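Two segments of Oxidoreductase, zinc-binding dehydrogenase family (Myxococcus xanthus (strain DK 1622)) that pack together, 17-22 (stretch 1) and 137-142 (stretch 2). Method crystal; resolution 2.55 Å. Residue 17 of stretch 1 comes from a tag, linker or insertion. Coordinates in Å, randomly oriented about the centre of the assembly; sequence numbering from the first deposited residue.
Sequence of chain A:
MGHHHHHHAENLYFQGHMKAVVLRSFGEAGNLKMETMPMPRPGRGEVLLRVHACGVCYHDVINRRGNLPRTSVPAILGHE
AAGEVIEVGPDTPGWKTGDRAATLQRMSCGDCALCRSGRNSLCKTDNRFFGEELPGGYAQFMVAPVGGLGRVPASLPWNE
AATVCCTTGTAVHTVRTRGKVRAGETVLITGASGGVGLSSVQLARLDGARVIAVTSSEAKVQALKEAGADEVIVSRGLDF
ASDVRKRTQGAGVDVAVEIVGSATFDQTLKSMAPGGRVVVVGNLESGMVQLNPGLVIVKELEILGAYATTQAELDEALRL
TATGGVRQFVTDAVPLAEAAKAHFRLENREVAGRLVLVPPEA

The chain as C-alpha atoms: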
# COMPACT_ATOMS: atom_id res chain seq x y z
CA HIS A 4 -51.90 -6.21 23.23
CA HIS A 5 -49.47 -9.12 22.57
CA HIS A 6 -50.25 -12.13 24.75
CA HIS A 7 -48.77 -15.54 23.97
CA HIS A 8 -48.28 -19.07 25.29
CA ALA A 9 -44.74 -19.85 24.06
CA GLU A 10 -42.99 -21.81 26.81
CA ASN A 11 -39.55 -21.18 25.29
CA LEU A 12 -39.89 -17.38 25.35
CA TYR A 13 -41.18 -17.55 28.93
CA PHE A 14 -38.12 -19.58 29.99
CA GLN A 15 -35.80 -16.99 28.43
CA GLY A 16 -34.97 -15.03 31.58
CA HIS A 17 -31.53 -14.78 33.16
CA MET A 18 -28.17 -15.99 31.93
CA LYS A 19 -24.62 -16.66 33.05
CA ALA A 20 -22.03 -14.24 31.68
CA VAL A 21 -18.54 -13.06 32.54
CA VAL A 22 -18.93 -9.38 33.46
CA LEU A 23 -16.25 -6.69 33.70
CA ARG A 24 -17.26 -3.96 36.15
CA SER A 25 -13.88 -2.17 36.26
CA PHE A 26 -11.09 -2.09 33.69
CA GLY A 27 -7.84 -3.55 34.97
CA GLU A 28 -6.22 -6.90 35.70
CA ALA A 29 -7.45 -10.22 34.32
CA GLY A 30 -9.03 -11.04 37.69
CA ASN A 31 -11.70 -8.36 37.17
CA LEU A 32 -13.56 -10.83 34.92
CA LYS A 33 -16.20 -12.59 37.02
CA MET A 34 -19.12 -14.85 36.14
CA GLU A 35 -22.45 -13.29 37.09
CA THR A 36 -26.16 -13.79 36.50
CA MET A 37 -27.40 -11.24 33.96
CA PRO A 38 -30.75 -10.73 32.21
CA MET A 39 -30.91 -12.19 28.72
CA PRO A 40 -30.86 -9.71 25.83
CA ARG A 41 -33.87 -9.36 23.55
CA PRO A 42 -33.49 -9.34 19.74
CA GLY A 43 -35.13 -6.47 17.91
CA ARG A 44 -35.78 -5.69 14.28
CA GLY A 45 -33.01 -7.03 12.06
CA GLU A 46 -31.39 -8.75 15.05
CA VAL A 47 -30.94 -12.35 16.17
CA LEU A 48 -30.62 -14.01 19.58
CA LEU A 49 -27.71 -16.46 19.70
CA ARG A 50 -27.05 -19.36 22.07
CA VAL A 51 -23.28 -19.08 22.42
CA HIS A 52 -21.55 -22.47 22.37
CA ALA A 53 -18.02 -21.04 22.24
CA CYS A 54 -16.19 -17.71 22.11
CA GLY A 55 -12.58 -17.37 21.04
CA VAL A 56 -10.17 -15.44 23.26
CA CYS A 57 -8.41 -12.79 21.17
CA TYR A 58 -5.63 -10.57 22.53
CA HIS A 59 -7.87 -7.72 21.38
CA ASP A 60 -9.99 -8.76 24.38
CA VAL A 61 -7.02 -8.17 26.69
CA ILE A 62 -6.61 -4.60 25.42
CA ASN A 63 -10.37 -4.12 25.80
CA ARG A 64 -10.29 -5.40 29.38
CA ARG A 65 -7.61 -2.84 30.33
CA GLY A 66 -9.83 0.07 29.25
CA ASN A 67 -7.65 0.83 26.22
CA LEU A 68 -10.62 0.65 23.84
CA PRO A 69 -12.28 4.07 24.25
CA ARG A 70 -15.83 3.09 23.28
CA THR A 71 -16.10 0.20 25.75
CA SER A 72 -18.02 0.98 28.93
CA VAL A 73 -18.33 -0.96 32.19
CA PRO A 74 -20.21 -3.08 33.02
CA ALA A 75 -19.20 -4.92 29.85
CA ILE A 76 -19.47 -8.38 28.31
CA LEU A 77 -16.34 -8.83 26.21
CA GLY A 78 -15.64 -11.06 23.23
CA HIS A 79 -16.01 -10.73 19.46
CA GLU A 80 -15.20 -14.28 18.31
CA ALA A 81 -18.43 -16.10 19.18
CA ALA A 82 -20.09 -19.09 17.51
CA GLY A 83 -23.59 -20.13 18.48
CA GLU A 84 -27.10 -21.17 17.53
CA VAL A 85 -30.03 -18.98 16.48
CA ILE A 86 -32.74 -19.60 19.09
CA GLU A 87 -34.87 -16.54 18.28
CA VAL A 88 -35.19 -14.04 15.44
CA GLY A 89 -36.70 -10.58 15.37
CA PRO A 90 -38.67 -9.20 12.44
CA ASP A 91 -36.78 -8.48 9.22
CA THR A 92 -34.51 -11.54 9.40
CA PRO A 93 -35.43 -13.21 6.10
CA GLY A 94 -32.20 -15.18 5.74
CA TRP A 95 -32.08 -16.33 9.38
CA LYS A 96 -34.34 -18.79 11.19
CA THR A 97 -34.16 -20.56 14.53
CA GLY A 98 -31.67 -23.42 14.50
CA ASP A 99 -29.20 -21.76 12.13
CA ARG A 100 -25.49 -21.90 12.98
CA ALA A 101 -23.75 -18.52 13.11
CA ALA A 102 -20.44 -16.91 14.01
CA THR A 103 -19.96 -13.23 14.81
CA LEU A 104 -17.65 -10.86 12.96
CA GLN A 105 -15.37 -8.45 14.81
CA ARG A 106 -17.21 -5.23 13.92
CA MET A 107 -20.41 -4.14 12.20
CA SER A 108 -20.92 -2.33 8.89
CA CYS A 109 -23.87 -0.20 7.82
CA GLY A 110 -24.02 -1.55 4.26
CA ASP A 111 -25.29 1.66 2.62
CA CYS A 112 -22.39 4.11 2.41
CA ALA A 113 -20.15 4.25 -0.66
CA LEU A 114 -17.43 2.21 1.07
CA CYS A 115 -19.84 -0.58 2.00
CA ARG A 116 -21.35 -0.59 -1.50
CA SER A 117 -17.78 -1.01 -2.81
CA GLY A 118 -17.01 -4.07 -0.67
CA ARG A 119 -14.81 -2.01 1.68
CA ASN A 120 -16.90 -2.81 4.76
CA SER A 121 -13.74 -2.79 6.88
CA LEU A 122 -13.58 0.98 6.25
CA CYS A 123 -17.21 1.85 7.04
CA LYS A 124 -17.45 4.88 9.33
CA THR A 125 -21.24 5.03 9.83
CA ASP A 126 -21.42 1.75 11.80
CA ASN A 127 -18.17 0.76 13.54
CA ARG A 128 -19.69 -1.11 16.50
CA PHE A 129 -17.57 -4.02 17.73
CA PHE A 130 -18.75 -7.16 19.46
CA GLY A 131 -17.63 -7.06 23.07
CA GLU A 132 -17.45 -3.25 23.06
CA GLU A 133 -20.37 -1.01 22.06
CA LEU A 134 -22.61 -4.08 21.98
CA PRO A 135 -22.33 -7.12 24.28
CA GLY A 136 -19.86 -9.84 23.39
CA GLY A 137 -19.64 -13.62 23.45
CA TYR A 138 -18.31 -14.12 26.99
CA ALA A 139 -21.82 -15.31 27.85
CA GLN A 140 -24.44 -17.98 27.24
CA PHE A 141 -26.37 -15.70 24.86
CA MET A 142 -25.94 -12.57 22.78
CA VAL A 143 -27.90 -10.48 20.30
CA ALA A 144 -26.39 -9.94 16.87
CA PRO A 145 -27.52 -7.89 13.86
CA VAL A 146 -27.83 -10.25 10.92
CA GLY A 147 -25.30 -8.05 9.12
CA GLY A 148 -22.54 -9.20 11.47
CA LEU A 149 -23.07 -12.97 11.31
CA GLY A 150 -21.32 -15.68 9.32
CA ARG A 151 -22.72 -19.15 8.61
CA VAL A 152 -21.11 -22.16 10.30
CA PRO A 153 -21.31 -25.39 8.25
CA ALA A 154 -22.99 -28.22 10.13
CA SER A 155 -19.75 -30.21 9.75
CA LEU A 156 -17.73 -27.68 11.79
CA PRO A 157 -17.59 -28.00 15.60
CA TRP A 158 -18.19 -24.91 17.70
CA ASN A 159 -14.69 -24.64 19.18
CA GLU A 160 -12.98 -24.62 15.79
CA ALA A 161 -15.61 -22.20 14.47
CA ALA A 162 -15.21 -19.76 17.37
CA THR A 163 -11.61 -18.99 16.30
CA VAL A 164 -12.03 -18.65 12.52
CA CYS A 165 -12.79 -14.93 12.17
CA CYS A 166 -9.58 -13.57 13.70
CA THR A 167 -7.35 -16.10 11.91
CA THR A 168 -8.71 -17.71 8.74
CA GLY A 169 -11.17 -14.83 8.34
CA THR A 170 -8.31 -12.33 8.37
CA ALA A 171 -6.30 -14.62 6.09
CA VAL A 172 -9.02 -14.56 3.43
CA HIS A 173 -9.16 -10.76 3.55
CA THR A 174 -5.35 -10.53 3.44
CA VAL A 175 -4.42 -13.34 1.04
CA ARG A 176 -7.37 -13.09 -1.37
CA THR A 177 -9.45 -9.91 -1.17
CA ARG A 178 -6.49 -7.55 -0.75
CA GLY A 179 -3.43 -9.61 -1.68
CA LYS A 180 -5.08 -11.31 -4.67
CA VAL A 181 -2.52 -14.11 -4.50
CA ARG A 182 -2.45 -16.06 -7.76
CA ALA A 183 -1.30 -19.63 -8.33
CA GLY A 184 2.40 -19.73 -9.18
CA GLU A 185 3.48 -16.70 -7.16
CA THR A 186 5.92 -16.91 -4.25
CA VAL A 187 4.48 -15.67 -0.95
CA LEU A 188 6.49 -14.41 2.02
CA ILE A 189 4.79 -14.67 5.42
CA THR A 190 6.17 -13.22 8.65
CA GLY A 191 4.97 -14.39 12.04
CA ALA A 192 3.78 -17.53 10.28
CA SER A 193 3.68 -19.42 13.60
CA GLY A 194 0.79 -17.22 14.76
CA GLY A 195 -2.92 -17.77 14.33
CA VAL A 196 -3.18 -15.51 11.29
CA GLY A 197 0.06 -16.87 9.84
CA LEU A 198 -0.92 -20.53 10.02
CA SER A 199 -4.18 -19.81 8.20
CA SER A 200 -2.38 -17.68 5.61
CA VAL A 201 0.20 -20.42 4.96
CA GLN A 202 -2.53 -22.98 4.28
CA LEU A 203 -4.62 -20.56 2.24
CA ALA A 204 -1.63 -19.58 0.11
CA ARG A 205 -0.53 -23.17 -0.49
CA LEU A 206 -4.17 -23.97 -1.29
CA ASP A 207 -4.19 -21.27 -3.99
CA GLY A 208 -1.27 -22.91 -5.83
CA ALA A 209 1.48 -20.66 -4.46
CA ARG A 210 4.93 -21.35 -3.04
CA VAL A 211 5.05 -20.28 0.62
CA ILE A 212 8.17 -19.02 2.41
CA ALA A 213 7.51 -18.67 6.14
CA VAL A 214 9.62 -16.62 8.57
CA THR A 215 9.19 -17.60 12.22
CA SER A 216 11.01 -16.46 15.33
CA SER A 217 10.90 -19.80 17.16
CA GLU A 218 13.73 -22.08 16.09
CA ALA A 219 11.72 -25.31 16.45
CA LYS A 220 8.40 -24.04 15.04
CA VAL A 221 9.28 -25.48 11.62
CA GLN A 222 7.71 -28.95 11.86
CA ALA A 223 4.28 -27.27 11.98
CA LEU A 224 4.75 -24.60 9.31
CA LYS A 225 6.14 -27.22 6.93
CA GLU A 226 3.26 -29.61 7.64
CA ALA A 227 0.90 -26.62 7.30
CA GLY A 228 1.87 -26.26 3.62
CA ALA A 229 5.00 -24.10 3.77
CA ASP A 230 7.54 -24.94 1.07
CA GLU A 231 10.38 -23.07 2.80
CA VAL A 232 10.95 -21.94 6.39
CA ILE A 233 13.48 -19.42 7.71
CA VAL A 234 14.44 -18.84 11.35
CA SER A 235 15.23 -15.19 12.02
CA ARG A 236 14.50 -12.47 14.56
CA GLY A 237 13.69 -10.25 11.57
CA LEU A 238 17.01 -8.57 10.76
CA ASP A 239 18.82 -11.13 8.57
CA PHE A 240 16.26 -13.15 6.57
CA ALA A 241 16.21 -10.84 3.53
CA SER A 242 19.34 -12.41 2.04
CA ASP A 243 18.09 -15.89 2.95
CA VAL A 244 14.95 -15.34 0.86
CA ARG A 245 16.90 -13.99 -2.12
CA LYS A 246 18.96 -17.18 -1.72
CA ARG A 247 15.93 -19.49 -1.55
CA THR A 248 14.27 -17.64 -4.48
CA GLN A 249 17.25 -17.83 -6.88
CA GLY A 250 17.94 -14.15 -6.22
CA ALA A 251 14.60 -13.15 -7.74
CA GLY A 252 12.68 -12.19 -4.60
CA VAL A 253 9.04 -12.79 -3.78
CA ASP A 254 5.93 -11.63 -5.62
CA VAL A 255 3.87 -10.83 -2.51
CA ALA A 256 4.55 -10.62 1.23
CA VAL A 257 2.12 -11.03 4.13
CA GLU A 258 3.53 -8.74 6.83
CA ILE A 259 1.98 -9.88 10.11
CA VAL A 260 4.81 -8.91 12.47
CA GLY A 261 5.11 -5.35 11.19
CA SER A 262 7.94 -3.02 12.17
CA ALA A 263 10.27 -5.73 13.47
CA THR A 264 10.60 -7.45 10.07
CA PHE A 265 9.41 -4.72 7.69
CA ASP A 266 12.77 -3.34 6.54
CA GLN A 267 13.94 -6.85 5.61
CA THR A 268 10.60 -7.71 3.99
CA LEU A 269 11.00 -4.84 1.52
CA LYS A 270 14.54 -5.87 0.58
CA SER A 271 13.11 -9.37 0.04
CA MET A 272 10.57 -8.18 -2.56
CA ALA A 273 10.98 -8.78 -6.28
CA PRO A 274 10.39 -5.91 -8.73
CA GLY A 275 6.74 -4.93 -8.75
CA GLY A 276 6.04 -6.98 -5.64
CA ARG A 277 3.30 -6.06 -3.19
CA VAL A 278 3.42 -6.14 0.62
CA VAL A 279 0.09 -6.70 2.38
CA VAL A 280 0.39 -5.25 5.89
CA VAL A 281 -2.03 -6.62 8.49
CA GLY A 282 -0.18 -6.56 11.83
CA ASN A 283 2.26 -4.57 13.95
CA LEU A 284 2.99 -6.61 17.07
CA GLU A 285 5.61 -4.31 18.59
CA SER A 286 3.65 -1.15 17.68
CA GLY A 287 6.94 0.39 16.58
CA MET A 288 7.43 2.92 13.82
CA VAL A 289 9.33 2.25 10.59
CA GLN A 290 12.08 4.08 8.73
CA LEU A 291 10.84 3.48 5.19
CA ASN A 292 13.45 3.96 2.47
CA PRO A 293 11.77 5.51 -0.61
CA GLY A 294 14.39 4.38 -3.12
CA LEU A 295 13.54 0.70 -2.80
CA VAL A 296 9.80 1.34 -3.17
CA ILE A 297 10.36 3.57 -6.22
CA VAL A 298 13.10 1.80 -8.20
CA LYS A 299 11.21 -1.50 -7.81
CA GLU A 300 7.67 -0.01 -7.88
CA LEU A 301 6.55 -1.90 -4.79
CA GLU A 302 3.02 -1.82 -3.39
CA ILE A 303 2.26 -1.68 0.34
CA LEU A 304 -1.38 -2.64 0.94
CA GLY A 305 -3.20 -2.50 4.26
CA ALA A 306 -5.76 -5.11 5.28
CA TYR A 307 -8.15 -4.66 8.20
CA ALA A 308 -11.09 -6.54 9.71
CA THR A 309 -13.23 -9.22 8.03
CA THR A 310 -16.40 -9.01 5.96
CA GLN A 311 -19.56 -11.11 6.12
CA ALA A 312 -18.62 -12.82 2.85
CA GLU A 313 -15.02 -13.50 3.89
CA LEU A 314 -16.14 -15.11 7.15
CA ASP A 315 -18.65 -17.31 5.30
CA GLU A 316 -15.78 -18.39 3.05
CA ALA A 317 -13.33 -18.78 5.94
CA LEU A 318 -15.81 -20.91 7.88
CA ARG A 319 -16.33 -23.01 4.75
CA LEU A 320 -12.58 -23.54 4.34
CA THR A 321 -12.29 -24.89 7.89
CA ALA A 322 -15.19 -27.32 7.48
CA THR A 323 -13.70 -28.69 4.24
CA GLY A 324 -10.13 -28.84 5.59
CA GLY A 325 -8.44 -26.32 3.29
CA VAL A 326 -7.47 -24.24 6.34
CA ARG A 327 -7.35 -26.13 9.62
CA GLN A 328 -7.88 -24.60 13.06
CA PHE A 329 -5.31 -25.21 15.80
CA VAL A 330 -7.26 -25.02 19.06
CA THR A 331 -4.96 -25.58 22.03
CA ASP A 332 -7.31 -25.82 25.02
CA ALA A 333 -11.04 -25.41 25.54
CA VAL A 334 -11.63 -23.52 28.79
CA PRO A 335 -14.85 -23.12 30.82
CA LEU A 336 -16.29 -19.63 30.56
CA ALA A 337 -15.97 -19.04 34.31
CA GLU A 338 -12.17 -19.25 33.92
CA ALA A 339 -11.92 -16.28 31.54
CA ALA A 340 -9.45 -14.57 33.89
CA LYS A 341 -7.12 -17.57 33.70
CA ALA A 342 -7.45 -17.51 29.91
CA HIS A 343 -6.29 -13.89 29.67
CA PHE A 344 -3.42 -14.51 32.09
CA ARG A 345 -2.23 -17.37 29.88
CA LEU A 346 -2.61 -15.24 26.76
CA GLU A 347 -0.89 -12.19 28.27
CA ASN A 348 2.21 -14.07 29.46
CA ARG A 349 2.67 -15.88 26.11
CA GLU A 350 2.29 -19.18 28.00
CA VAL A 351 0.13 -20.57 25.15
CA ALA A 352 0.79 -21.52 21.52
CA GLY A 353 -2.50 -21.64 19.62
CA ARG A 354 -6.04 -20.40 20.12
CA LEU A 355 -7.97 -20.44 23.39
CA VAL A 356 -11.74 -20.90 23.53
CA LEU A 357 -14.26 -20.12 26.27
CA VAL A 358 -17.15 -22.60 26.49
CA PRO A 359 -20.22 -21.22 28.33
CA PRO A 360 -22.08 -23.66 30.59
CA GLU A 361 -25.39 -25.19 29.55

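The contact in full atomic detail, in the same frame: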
# COMPACT_ATOMS: atom_id res chain seq x y z
N HIS A 17 -32.86 -15.19 32.76
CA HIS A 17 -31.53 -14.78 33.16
C HIS A 17 -30.49 -15.74 32.61
O HIS A 17 -30.80 -16.87 32.22
CB HIS A 17 -31.43 -14.69 34.69
CG HIS A 17 -32.38 -13.71 35.29
ND1 HIS A 17 -32.07 -12.37 35.44
CD2 HIS A 17 -33.64 -13.85 35.76
CE1 HIS A 17 -33.09 -11.74 35.98
NE2 HIS A 17 -34.06 -12.62 36.18
N MET A 18 -29.25 -15.28 32.59
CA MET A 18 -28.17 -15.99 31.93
C MET A 18 -26.88 -15.83 32.73
O MET A 18 -26.73 -14.91 33.53
CB MET A 18 -27.95 -15.45 30.51
CG MET A 18 -27.68 -13.95 30.48
SD MET A 18 -27.47 -13.27 28.82
CE MET A 18 -26.13 -14.29 28.25
N LYS A 19 -25.96 -16.76 32.51
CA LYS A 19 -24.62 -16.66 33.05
C LYS A 19 -23.73 -15.94 32.05
O LYS A 19 -23.80 -16.20 30.84
CB LYS A 19 -24.05 -18.05 33.37
N ALA A 20 -22.90 -15.03 32.55
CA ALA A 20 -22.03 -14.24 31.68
C ALA A 20 -20.88 -13.68 32.50
O ALA A 20 -21.08 -13.23 33.64
CB ALA A 20 -22.81 -13.10 31.02
N VAL A 21 -19.68 -13.72 31.93
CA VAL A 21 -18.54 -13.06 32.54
C VAL A 21 -18.70 -11.55 32.36
O VAL A 21 -18.82 -11.06 31.23
CB VAL A 21 -17.22 -13.56 31.93
CG1 VAL A 21 -16.04 -12.74 32.43
CG2 VAL A 21 -17.03 -15.03 32.25
N VAL A 22 -18.71 -10.82 33.47
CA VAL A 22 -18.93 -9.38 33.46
C VAL A 22 -17.67 -8.69 33.93
O VAL A 22 -16.96 -9.19 34.81
CB VAL A 22 -20.13 -8.99 34.35
CG1 VAL A 22 -20.44 -7.51 34.20
CG2 VAL A 22 -21.35 -9.83 33.99
N GLY A 137 -19.38 -12.20 23.36
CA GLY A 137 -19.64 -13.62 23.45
C GLY A 137 -19.16 -14.30 24.72
O GLY A 137 -19.24 -15.53 24.80
N TYR A 138 -18.66 -13.55 25.70
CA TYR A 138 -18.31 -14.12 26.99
C TYR A 138 -19.58 -14.39 27.80
O TYR A 138 -19.71 -13.93 28.94
CB TYR A 138 -17.39 -13.20 27.79
CG TYR A 138 -15.97 -13.10 27.28
CD1 TYR A 138 -15.60 -13.66 26.05
CD2 TYR A 138 -14.99 -12.46 28.03
CE1 TYR A 138 -14.31 -13.57 25.59
CE2 TYR A 138 -13.69 -12.37 27.57
CZ TYR A 138 -13.36 -12.93 26.35
OH TYR A 138 -12.09 -12.87 25.86
N ALA A 139 -20.52 -15.13 27.22
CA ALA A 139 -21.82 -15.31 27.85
C ALA A 139 -22.54 -16.47 27.17
O ALA A 139 -22.12 -16.95 26.11
CB ALA A 139 -22.64 -14.03 27.78
N GLN A 140 -23.63 -16.91 27.80
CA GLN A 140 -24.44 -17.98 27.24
C GLN A 140 -25.25 -17.53 26.03
O GLN A 140 -25.62 -18.37 25.20
CB GLN A 140 -25.38 -18.55 28.30
CG GLN A 140 -24.67 -19.20 29.48
CD GLN A 140 -25.64 -19.73 30.52
OE1 GLN A 140 -26.46 -18.99 31.06
NE2 GLN A 140 -25.54 -21.02 30.80
N PHE A 141 -25.53 -16.23 25.92
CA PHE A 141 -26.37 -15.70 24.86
C PHE A 141 -25.85 -14.34 24.45
O PHE A 141 -25.09 -13.69 25.17
CB PHE A 141 -27.84 -15.57 25.29
CG PHE A 141 -28.45 -16.86 25.77
CD1 PHE A 141 -28.33 -17.25 27.09
CD2 PHE A 141 -29.17 -17.66 24.90
CE1 PHE A 141 -28.90 -18.43 27.53
CE2 PHE A 141 -29.74 -18.84 25.33
CZ PHE A 141 -29.61 -19.23 26.65
N MET A 142 -26.29 -13.89 23.27
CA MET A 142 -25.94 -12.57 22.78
C MET A 142 -26.83 -12.24 21.59
O MET A 142 -27.20 -13.13 20.81
CB MET A 142 -24.46 -12.48 22.37
CG MET A 142 -24.10 -13.32 21.15
SD MET A 142 -22.33 -13.31 20.78
CE MET A 142 -22.08 -11.59 20.35

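Stretch 1 is a β-strand that runs nearly antiparallel to the touching part of stretch 2, the end-to-end directions differing by 168°. The two backbones meet in a single bridge between Ala20 and Ala139, whose CA atoms lie 4.0 Å apart. Two backbone hydrogen bonds flank this pair: Val21 N donates to Tyr138 O (3.0 Å) and Gln140 N donates to Lys19 O (3.1 Å). The small side chains suit so close an approach, and Ala20 CB packs on Ala139 CB at 3.4 Å.

Beyond the bridge a side chain continues the pairing. Gln140, with chi1 m and chi2 t, reaches across to stretch 1 and places OE1 2.7 Å from Lys19 N, in a nearly linear hydrogen bond (174°). The amide and carbonyl of Lys19 are thus both bound by Gln140, the first by its side chain and the second by its backbone. The chi3 of -57° turns the terminal amide so that OE1 faces the strand, while NE2 is hydrogen-bonded elsewhere in the structure. Lys19 is modelled only to CB, so the course of its side chain is unknown.

The CA-to-CB bond of Met18 points toward stretch 2. With chi1 p, chi2 t and chi3 m, its chain extends through CG to SD and then turns at the thioether, bringing Met18 CE into a tight position 3.1 Å from Phe141 N. Met18 CE also lies 3.5 Å from Ala139 CB and 3.7 Å from Phe141 CB. It sits near the plane of the Phe141 ring, at its edge, so the ring face is not used in this contact.

Tyr138 starts toward stretch 1, its CB 4.2 Å from Val21 CB, but chi1 m leads the ring away, and its hydroxyl is hydrogen-bonded elsewhere. Val21, with chi1 t, therefore meets the base of the tyrosine side chain.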